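Local coordinates for protein spondin-1 (Homo sapiens, PDB 3COO) that binds heparin through its reelin-N domain and probably acts in cell adhesion as a secreted extracellular-matrix protein, at residues L41-D46 and T54-T59; T132-L137 and T156-E161. All coordinates share one frame; numbering follows the deposited sequence.

Both interactions illustrate how a beta-sandwich is built from neighbouring antiparallel strands, one pair in each sheet. Interaction 1 comes first along the chain and joins strands 39-43 and 55-62, at one border of the four-stranded sheet. Interaction 2 follows, joining strands 135-140 and 156-161 of the mixed six-stranded sheet, next to its edge strand 49-50, which pairs with 156-161. Their centres lie 12 Å apart, close enough for the two pairs to share one apolar interior: L137 CD2 comes within 3.6 Å of V43 CG2 and 3.8 Å of V58 CG1. The two contacts thus contribute facing walls of the core of this Reeler domain, while their other faces carry charged side chains such as R57 and K158.

Interaction 1: L41-D46 and T54-T59; sequences LRVEGD and TSYRVT
R42 and T59 form a hydrogen-bonded antiparallel pair, each backbone N-H meeting the other's carbonyl: R42 N to T59 O is 2.7 Å and T59 N to R42 O is 2.8 Å. Two residues along, after the non-hydrogen-bonded pair V43 and V58, the ladder is half replaced by solvent. E44 N still reaches R57 O at 2.8 Å, but a water fills the companion position, accepting from R57 N and donating to E44 O, so neither backbone group lacks a mate as the strands part. The chain then folds through a type II turn from V43 to D46, closed by D46 N on V43 O.

Charged side chains continue this accounting. E44 and R57 run alongside each other in the same direction; R57 NE, with the acceptor almost in its guanidinium plane, donates its N-H to E44 OE2 at 2.7 Å in a salt bridge, coming from above the carboxylate, whose plane is turned 69° from the guanidinium. Putting a leucine in place of R57 would probably leave the E44 carboxylate without this countercharge and free to swing. R42 bends at chi3 (50°), which helps bring NH2 to the syn side of D46 OD1 at 2.8 Å. The Y56 hydroxyl is satisfied by K51 N.

On the apolar face V43 CG1 lies 3.7 Å from Y56 CB, obliquely to the ring, and L41 CD1 meets V58 CG2. Strand 39-43 borders its sheet, strand 55-62 is paired on its far side with strand 120-126 through Y56-W125 and V58-V123 backbone bonds, and L137 of the opposing sheet packs over L41, V43 and V58.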
loop_
_atom_site.group_PDB
_atom_site.type_symbol
_atom_site.label_atom_id
_atom_site.label_comp_id
_atom_site.label_asym_id
_atom_site.label_seq_id
_atom_site.Cartn_x
_atom_site.Cartn_y
_atom_site.Cartn_z
ATOM N N LEU A 41 -14.001 -0.279 6.181
ATOM C CA LEU A 41 -14.526 -1.586 5.863
ATOM C C LEU A 41 -16.037 -1.513 6.080
ATOM O O LEU A 41 -16.486 -1.049 7.140
ATOM C CB LEU A 41 -13.872 -2.652 6.757
ATOM C CG LEU A 41 -14.422 -4.064 6.524
ATOM C CD1 LEU A 41 -14.022 -4.491 5.070
ATOM C CD2 LEU A 41 -13.905 -5.044 7.564
ATOM N N ARG A 42 -16.821 -1.915 5.075
ATOM C CA ARG A 42 -18.299 -1.864 5.196
ATOM C C ARG A 42 -18.992 -3.122 4.688
ATOM O O ARG A 42 -18.551 -3.748 3.712
ATOM C CB ARG A 42 -18.854 -0.660 4.441
ATOM C CG ARG A 42 -18.431 0.686 5.056
ATOM C CD ARG A 42 -19.263 1.856 4.573
ATOM N NE ARG A 42 -20.716 1.618 4.670
ATOM C CZ ARG A 42 -21.478 1.178 3.662
ATOM N NH1 ARG A 42 -20.934 0.906 2.476
ATOM N NH2 ARG A 42 -22.781 0.997 3.834
ATOM N N VAL A 43 -20.107 -3.456 5.329
ATOM C CA VAL A 43 -20.997 -4.529 4.856
ATOM C C VAL A 43 -22.210 -3.894 4.179
ATOM O O VAL A 43 -22.922 -3.105 4.794
ATOM C CB VAL A 43 -21.397 -5.481 6.016
ATOM C CG1 VAL A 43 -22.250 -6.638 5.512
ATOM C CG2 VAL A 43 -20.144 -6.028 6.689
ATOM N N GLU A 44 -22.432 -4.229 2.909
ATOM C CA GLU A 44 -23.534 -3.665 2.140
ATOM C C GLU A 44 -24.884 -3.808 2.888
ATOM O O GLU A 44 -25.207 -4.890 3.394
ATOM C CB GLU A 44 -23.575 -4.275 0.718
ATOM C CG GLU A 44 -24.930 -4.194 -0.034
ATOM C CD GLU A 44 -24.761 -4.343 -1.556
ATOM O OE1 GLU A 44 -24.505 -3.323 -2.255
ATOM O OE2 GLU A 44 -24.897 -5.484 -2.058
ATOM N N GLY A 45 -25.632 -2.704 2.964
ATOM C CA GLY A 45 -26.881 -2.645 3.748
ATOM C C GLY A 45 -26.636 -2.314 5.218
ATOM O O GLY A 45 -27.583 -2.091 5.968
ATOM N N ASP A 46 -25.365 -2.271 5.620
ATOM C CA ASP A 46 -24.956 -2.034 7.014
ATOM C C ASP A 46 -25.818 -2.815 8.006
ATOM O O ASP A 46 -26.490 -2.206 8.828
ATOM C CB ASP A 46 -24.999 -0.535 7.356
ATOM C CG ASP A 46 -24.023 0.286 6.527
ATOM O OD1 ASP A 46 -24.408 1.389 6.102
ATOM O OD2 ASP A 46 -22.877 -0.162 6.285
ATOM N N THR A 54 -26.557 -16.413 4.810
ATOM C CA THR A 54 -26.584 -15.318 3.883
ATOM C C THR A 54 -25.291 -14.793 3.374
ATOM O O THR A 54 -24.275 -14.726 4.105
ATOM C CB THR A 54 -27.711 -14.172 4.043
ATOM O OG1 THR A 54 -27.139 -12.852 4.213
ATOM C CG2 THR A 54 -28.751 -14.505 4.932
ATOM N N SER A 55 -25.324 -14.441 2.088
ATOM C CA SER A 55 -24.146 -13.816 1.407
ATOM C C SER A 55 -24.162 -12.293 1.552
ATOM O O SER A 55 -25.057 -11.638 1.012
ATOM C CB SER A 55 -24.196 -14.129 -0.131
ATOM O OG SER A 55 -23.158 -13.437 -0.847
ATOM N N TYR A 56 -23.164 -11.734 2.225
ATOM C CA TYR A 56 -23.022 -10.291 2.428
ATOM C C TYR A 56 -21.899 -9.783 1.534
ATOM O O TYR A 56 -20.886 -10.442 1.381
ATOM C CB TYR A 56 -22.647 -9.965 3.901
ATOM C CG TYR A 56 -23.790 -10.291 4.832
ATOM C CD1 TYR A 56 -24.849 -9.378 5.025
ATOM C CD2 TYR A 56 -23.877 -11.550 5.421
ATOM C CE1 TYR A 56 -25.944 -9.732 5.845
ATOM C CE2 TYR A 56 -24.927 -11.889 6.224
ATOM C CZ TYR A 56 -25.961 -10.987 6.413
ATOM O OH TYR A 56 -26.990 -11.365 7.188
ATOM N N ARG A 57 -22.083 -8.596 0.991
ATOM C CA ARG A 57 -21.078 -7.974 0.164
ATOM C C ARG A 57 -20.236 -7.113 1.137
ATOM O O ARG A 57 -20.777 -6.289 1.893
ATOM C CB ARG A 57 -21.786 -7.169 -0.931
ATOM C CG ARG A 57 -20.930 -6.697 -2.068
ATOM C CD ARG A 57 -21.766 -5.733 -2.985
ATOM N NE ARG A 57 -22.899 -6.361 -3.697
ATOM C CZ ARG A 57 -22.769 -7.005 -4.853
ATOM N NH1 ARG A 57 -23.821 -7.538 -5.456
ATOM N NH2 ARG A 57 -21.568 -7.097 -5.411
ATOM N N VAL A 58 -18.938 -7.374 1.172
ATOM C CA VAL A 58 -18.037 -6.602 2.055
ATOM C C VAL A 58 -17.005 -5.810 1.258
ATOM O O VAL A 58 -16.331 -6.368 0.370
ATOM C CB VAL A 58 -17.528 -7.370 3.325
ATOM C CG1 VAL A 58 -18.276 -8.769 3.647
ATOM C CG2 VAL A 58 -16.023 -7.263 3.626
ATOM N N THR A 59 -16.998 -4.499 1.475
ATOM C CA THR A 59 -16.046 -3.621 0.767
ATOM C C THR A 59 -15.110 -2.831 1.652
ATOM O O THR A 59 -15.512 -2.276 2.705
ATOM C CB THR A 59 -16.648 -2.803 -0.403
ATOM O OG1 THR A 59 -16.171 -1.428 -0.431
ATOM C CG2 THR A 59 -18.066 -2.897 -0.502
HETATM O O HOH W 1 -24.350 -7.324 1.801
#

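Interaction 2: T132-L137 and T156-E161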
loop_
_atom_site.group_PDB
_atom_site.type_symbol
_atom_site.label_atom_id
_atom_site.label_comp_id
_atom_site.label_asym_id
_atom_site.label_seq_id
_atom_site.Cartn_x
_atom_site.Cartn_y
_atom_site.Cartn_z
ATOM N N THR A 132 -22.825 -19.777 16.016
ATOM C CA THR A 132 -21.426 -19.329 15.930
ATOM C C THR A 132 -21.109 -18.178 16.893
ATOM O O THR A 132 -20.012 -18.126 17.454
ATOM C CB THR A 132 -21.014 -19.022 14.477
ATOM O OG1 THR A 132 -21.128 -20.239 13.727
ATOM C CG2 THR A 132 -19.593 -18.446 14.370
ATOM N N GLY A 133 -22.075 -17.284 17.126
ATOM C CA GLY A 133 -21.842 -16.178 18.066
ATOM C C GLY A 133 -21.325 -14.981 17.301
ATOM O O GLY A 133 -21.338 -14.972 16.048
ATOM N N CYS A 134 -20.879 -13.953 18.017
ATOM C CA CYS A 134 -20.488 -12.716 17.340
ATOM C C CYS A 134 -19.253 -12.921 16.461
ATOM O O CYS A 134 -18.316 -13.675 16.810
ATOM C CB CYS A 134 -20.281 -11.565 18.328
ATOM S SG CYS A 134 -21.789 -11.166 19.276
ATOM N N VAL A 135 -19.258 -12.257 15.309
ATOM C CA VAL A 135 -18.101 -12.287 14.419
ATOM C C VAL A 135 -17.529 -10.870 14.217
ATOM O O VAL A 135 -18.289 -9.918 14.123
ATOM C CB VAL A 135 -18.529 -12.923 13.041
ATOM C CG1 VAL A 135 -17.411 -12.821 12.004
ATOM C CG2 VAL A 135 -18.887 -14.392 13.278
ATOM N N ILE A 136 -16.205 -10.727 14.110
ATOM C CA ILE A 136 -15.607 -9.441 13.806
ATOM C C ILE A 136 -14.922 -9.571 12.440
ATOM O O ILE A 136 -14.017 -10.386 12.283
ATOM C CB ILE A 136 -14.523 -9.026 14.851
ATOM C CG1 ILE A 136 -14.972 -9.301 16.295
ATOM C CG2 ILE A 136 -14.099 -7.556 14.669
ATOM C CD1 ILE A 136 -16.152 -8.521 16.770
ATOM N N LEU A 137 -15.395 -8.794 11.466
ATOM C CA LEU A 137 -14.795 -8.697 10.137
ATOM C C LEU A 137 -13.729 -7.619 10.289
ATOM O O LEU A 137 -14.016 -6.557 10.864
ATOM C CB LEU A 137 -15.851 -8.280 9.082
ATOM C CG LEU A 137 -16.841 -9.317 8.508
ATOM C CD1 LEU A 137 -17.696 -9.860 9.590
ATOM C CD2 LEU A 137 -17.811 -8.685 7.466
ATOM N N THR A 156 -12.944 -2.381 11.002
ATOM C CA THR A 156 -13.539 -3.551 11.634
ATOM C C THR A 156 -15.024 -3.345 11.668
ATOM O O THR A 156 -15.465 -2.220 11.842
ATOM C CB THR A 156 -13.073 -3.667 13.113
ATOM O OG1 THR A 156 -13.770 -2.683 13.890
ATOM C CG2 THR A 156 -11.594 -3.427 13.232
ATOM N N LYS A 157 -15.803 -4.419 11.533
ATOM C CA LYS A 157 -17.245 -4.378 11.770
ATOM C C LYS A 157 -17.651 -5.644 12.502
ATOM O O LYS A 157 -17.314 -6.735 12.073
ATOM C CB LYS A 157 -18.036 -4.289 10.460
ATOM C CG LYS A 157 -17.652 -3.135 9.550
ATOM C CD LYS A 157 -18.051 -1.763 10.127
ATOM C CE LYS A 157 -17.038 -0.709 9.699
ATOM N NZ LYS A 157 -17.710 0.555 9.325
ATOM N N LYS A 158 -18.369 -5.480 13.605
ATOM C CA LYS A 158 -18.898 -6.579 14.400
ATOM C C LYS A 158 -20.331 -6.963 13.961
ATOM O O LYS A 158 -21.196 -6.085 13.779
ATOM C CB LYS A 158 -18.921 -6.156 15.888
ATOM C CG LYS A 158 -19.545 -7.172 16.866
ATOM C CD LYS A 158 -19.293 -6.748 18.320
ATOM C CE LYS A 158 -20.063 -7.614 19.284
ATOM N NZ LYS A 158 -19.839 -7.246 20.731
ATOM N N LEU A 159 -20.578 -8.264 13.802
ATOM C CA LEU A 159 -21.925 -8.750 13.521
ATOM C C LEU A 159 -22.282 -9.932 14.431
ATOM O O LEU A 159 -21.545 -10.919 14.488
ATOM C CB LEU A 159 -22.012 -9.165 12.051
ATOM C CG LEU A 159 -22.022 -8.102 10.946
ATOM C CD1 LEU A 159 -21.800 -8.740 9.570
ATOM C CD2 LEU A 159 -23.363 -7.341 10.989
ATOM N N CYS A 160 -23.391 -9.837 15.160
ATOM C CA CYS A 160 -23.852 -10.956 15.971
ATOM C C CYS A 160 -25.066 -11.618 15.343
ATOM O O CYS A 160 -25.661 -11.049 14.425
ATOM C CB CYS A 160 -24.174 -10.495 17.393
ATOM S SG CYS A 160 -22.747 -9.682 18.162
ATOM N N GLU A 161 -25.421 -12.810 15.836
ATOM C CA GLU A 161 -26.645 -13.508 15.404
ATOM C C GLU A 161 -27.894 -12.719 15.742
ATOM O O GLU A 161 -28.025 -12.193 16.848
ATOM C CB GLU A 161 -26.762 -14.905 16.005
ATOM C CG GLU A 161 -25.683 -15.827 15.485
ATOM C CD GLU A 161 -25.750 -17.182 16.138
ATOM O OE1 GLU A 161 -24.901 -17.469 17.052
ATOM O OE2 GLU A 161 -26.686 -17.923 15.739
#
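C134 and C160 are joined by a disulfide that ties two neighbouring antiparallel strands of a beta-sandwich sheet, a worked case of a cross-strand disulfide placed just beyond the regular ladder. SG to SG is 2.1 Å, with a torsion of 106° about the S-S bond. Each sulfur stands anti to its own carbonyl carbon, beside the backbone N, and the backbones are drawn close here, with CA atoms 4.0 Å apart. The adjoining pair, V135 and L159, is tied by two backbone bonds, as are L137 and K157 further on.

Side chains sort by face. I136 and K158, a non-hydrogen-bonded pair, share the face away from the core, where they cross at a slant. I136 CD1 touches K158 CG at 3.7 Å and also lies against CB and CD. The lysine chain is fully extended, its CG anti to the backbone N, and this carries it past the isoleucine methyl until CE rests 3.9 Å from C134 SG; its NZ then ends in a salt bridge with E78. One methylene of the lysine thus lies against the C134 end of the disulfide, while its charged tip is paired with E78.

On the opposite face V135, L137 and L159 are buried and point into the sandwich, while the end of K157 leads away. L137 CD1 approaches L159 CD1 at 4.3 Å, and W125 of the facing sheet touches both V135 and L159. Y50, from strand 49-50 alongside, touches V135 and L159 as well.

Past the disulfide, the E161 carboxylate reaches the loop that leads into strand 135-140. OE2 accepts from G131 N, while OE1, met on its anti side and 34° out of the carboxylate plane, accepts from G133 N at 2.8 Å.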